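Local coordinates for protein glycosyl transferase family 9 (Veillonella parvula, PDB 3TOV) that probably transfers a sugar from an activated donor to an acceptor, as a family 9 (heptosyltransferase-type) glycosyltransferase of the GT-B class, at residues I11-L16 with I41-D46. Sequence-based numbering, arbitrary orientation.
Sequences IVVTFL and ITYVID
The Phe-15 and Tyr-43 side chains run alongside each other in the same direction, with CG anti to the backbone N in both. The contact is made by the Tyr-43 hydroxyl, 3.7 Å from Phe-15 CB and close to CD2. Tyr-43 is buried, and its hydroxyl is hydrogen-bonded to Thr-25 OG1. Val-22 of helix 19-23 touches both side chains, Leu-29 of helix 26-35 touches Tyr-43, and the Tyr-143 ring meets the Phe-15 ring, planes at about 75°. Val-13 lies on the same face of the sheet as Tyr-43, its CB near Tyr-43 CD1.

Val-12, Thr-42 and Val-44 share the other face. Val-12 splits its two methyls. The Val-12 and Val-44 side chains cross obliquely, CG1 to CG2 at 4.0 Å, and Val-12 CG2 reaches OG1 and CG2 of Thr-42. An alanine at Val-12 would remove both methyls and would probably loosen the packing against Thr-42 and Val-44.

Four backbone hydrogen bonds link the parallel segments. Thr-42 N gives to Ile-11 O at 2.8 Å, and Val-13 N to Thr-42 O at 2.9 Å; both donors sit almost in line with the acceptor carbonyl. The Val-44 N to Val-13 O bond is weak, bent to 127°. Phe-15 N closes the ladder on Val-44 O at 3.3 Å. Beyond it, Leu-16 brings CD2 against the backbone of Val-44 and Ile-45.

Strand 10-14 also bonds to strand 92-95, and helices 19-23 and 26-35 lie between the paired strands in sequence. This is the first beta-alpha-beta crossover of the N-terminal Rossmann-like domain of a GT-B fold, with strand order 3-2-1-4-5-6.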
loop_
_atom_site.group_PDB
_atom_site.type_symbol
_atom_site.label_atom_id
_atom_site.label_comp_id
_atom_site.label_asym_id
_atom_site.label_seq_id
_atom_site.Cartn_x
_atom_site.Cartn_y
_atom_site.Cartn_z
ATOM N N ILE A 11 -14.257 -13.396 -14.759
ATOM C CA ILE A 11 -12.978 -12.746 -14.993
ATOM C C ILE A 11 -11.949 -13.097 -13.927
ATOM O O ILE A 11 -12.265 -13.150 -12.739
ATOM C CB ILE A 11 -13.159 -11.226 -15.021
ATOM C CG1 ILE A 11 -14.298 -10.849 -15.963
ATOM C CG2 ILE A 11 -11.892 -10.545 -15.456
ATOM C CD1 ILE A 11 -14.798 -9.449 -15.752
ATOM N N VAL A 12 -10.716 -13.343 -14.349
ATOM C CA VAL A 12 -9.636 -13.526 -13.390
ATOM C C VAL A 12 -8.590 -12.399 -13.457
ATOM O O VAL A 12 -8.179 -11.966 -14.535
ATOM C CB VAL A 12 -8.958 -14.896 -13.550
ATOM C CG1 VAL A 12 -7.680 -14.958 -12.734
ATOM C CG2 VAL A 12 -9.897 -15.975 -13.117
ATOM N N VAL A 13 -8.174 -11.921 -12.292
ATOM C CA VAL A 13 -7.115 -10.932 -12.223
ATOM C C VAL A 13 -5.911 -11.568 -11.546
ATOM O O VAL A 13 -6.026 -12.163 -10.483
ATOM C CB VAL A 13 -7.565 -9.677 -11.456
ATOM C CG1 VAL A 13 -6.491 -8.574 -11.505
ATOM C CG2 VAL A 13 -8.869 -9.178 -12.037
ATOM N N THR A 14 -4.758 -11.452 -12.182
ATOM C CA THR A 14 -3.556 -12.047 -11.660
ATOM C C THR A 14 -2.576 -10.953 -11.283
ATOM O O THR A 14 -2.090 -10.223 -12.147
ATOM C CB THR A 14 -2.916 -12.934 -12.705
ATOM O OG1 THR A 14 -2.495 -12.126 -13.811
ATOM C CG2 THR A 14 -3.923 -13.923 -13.190
ATOM N N PHE A 15 -2.310 -10.842 -9.983
ATOM C CA PHE A 15 -1.292 -9.951 -9.449
ATOM C C PHE A 15 -0.606 -10.627 -8.240
ATOM O O PHE A 15 -1.213 -10.816 -7.181
ATOM C CB PHE A 15 -1.930 -8.622 -9.067
ATOM C CG PHE A 15 -0.957 -7.491 -8.955
ATOM C CD1 PHE A 15 -0.275 -7.040 -10.064
ATOM C CD2 PHE A 15 -0.731 -6.871 -7.736
ATOM C CE1 PHE A 15 0.630 -5.989 -9.957
ATOM C CE2 PHE A 15 0.169 -5.820 -7.623
ATOM C CZ PHE A 15 0.850 -5.378 -8.736
ATOM N N LEU A 16 0.652 -11.021 -8.405
ATOM C CA LEU A 16 1.376 -11.649 -7.314
ATOM C C LEU A 16 2.517 -10.783 -6.788
ATOM O O LEU A 16 3.603 -11.290 -6.513
ATOM C CB LEU A 16 1.926 -13.005 -7.761
ATOM C CG LEU A 16 0.856 -13.983 -8.222
ATOM C CD1 LEU A 16 1.429 -15.379 -8.421
ATOM C CD2 LEU A 16 -0.262 -14.005 -7.202
ATOM N N ILE A 41 -16.039 -11.964 -10.642
ATOM C CA ILE A 41 -14.649 -11.551 -10.634
ATOM C C ILE A 41 -13.877 -12.321 -9.595
ATOM O O ILE A 41 -14.344 -12.480 -8.471
ATOM C CB ILE A 41 -14.518 -10.052 -10.337
ATOM C CG1 ILE A 41 -15.166 -9.234 -11.460
ATOM C CG2 ILE A 41 -13.064 -9.696 -10.177
ATOM C CD1 ILE A 41 -15.374 -7.758 -11.149
ATOM N N THR A 42 -12.694 -12.798 -9.966
ATOM C CA THR A 42 -11.846 -13.494 -9.011
ATOM C C THR A 42 -10.400 -12.981 -9.047
ATOM O O THR A 42 -9.835 -12.765 -10.123
ATOM C CB THR A 42 -11.940 -15.039 -9.167
ATOM O OG1 THR A 42 -10.629 -15.597 -9.272
ATOM C CG2 THR A 42 -12.762 -15.420 -10.400
ATOM N N TYR A 43 -9.833 -12.773 -7.852
ATOM C CA TYR A 43 -8.487 -12.221 -7.659
ATOM C C TYR A 43 -7.489 -13.280 -7.221
ATOM O O TYR A 43 -7.834 -14.208 -6.502
ATOM C CB TYR A 43 -8.526 -11.171 -6.564
ATOM C CG TYR A 43 -7.383 -10.164 -6.580
ATOM C CD1 TYR A 43 -7.590 -8.879 -7.050
ATOM C CD2 TYR A 43 -6.116 -10.486 -6.093
ATOM C CE1 TYR A 43 -6.586 -7.944 -7.059
ATOM C CE2 TYR A 43 -5.094 -9.553 -6.100
ATOM C CZ TYR A 43 -5.343 -8.275 -6.588
ATOM O OH TYR A 43 -4.368 -7.300 -6.620
ATOM N N VAL A 44 -6.238 -13.110 -7.622
ATOM C CA VAL A 44 -5.191 -14.055 -7.274
ATOM C C VAL A 44 -3.931 -13.353 -6.737
ATOM O O VAL A 44 -3.127 -12.842 -7.521
ATOM C CB VAL A 44 -4.832 -14.899 -8.495
ATOM C CG1 VAL A 44 -3.865 -16.006 -8.118
ATOM C CG2 VAL A 44 -6.103 -15.480 -9.110
ATOM N N ILE A 45 -3.781 -13.329 -5.404
ATOM C CA ILE A 45 -2.575 -12.809 -4.736
ATOM C C ILE A 45 -1.664 -13.922 -4.259
ATOM O O ILE A 45 -1.925 -15.108 -4.479
ATOM C CB ILE A 45 -2.862 -12.034 -3.410
ATOM C CG1 ILE A 45 -4.326 -12.139 -2.999
ATOM C CG2 ILE A 45 -2.288 -10.628 -3.425
ATOM C CD1 ILE A 45 -4.642 -13.508 -2.392
ATOM N N ASP A 46 -0.615 -13.501 -3.554
ATOM C CA ASP A 46 0.323 -14.395 -2.899
ATOM C C ASP A 46 -0.107 -14.619 -1.450
ATOM O O ASP A 46 -0.457 -13.674 -0.749
ATOM C CB ASP A 46 1.736 -13.810 -2.983
ATOM C CG ASP A 46 2.515 -13.962 -1.692
ATOM O OD1 ASP A 46 3.306 -14.927 -1.563
ATOM O OD2 ASP A 46 2.338 -13.103 -0.806
#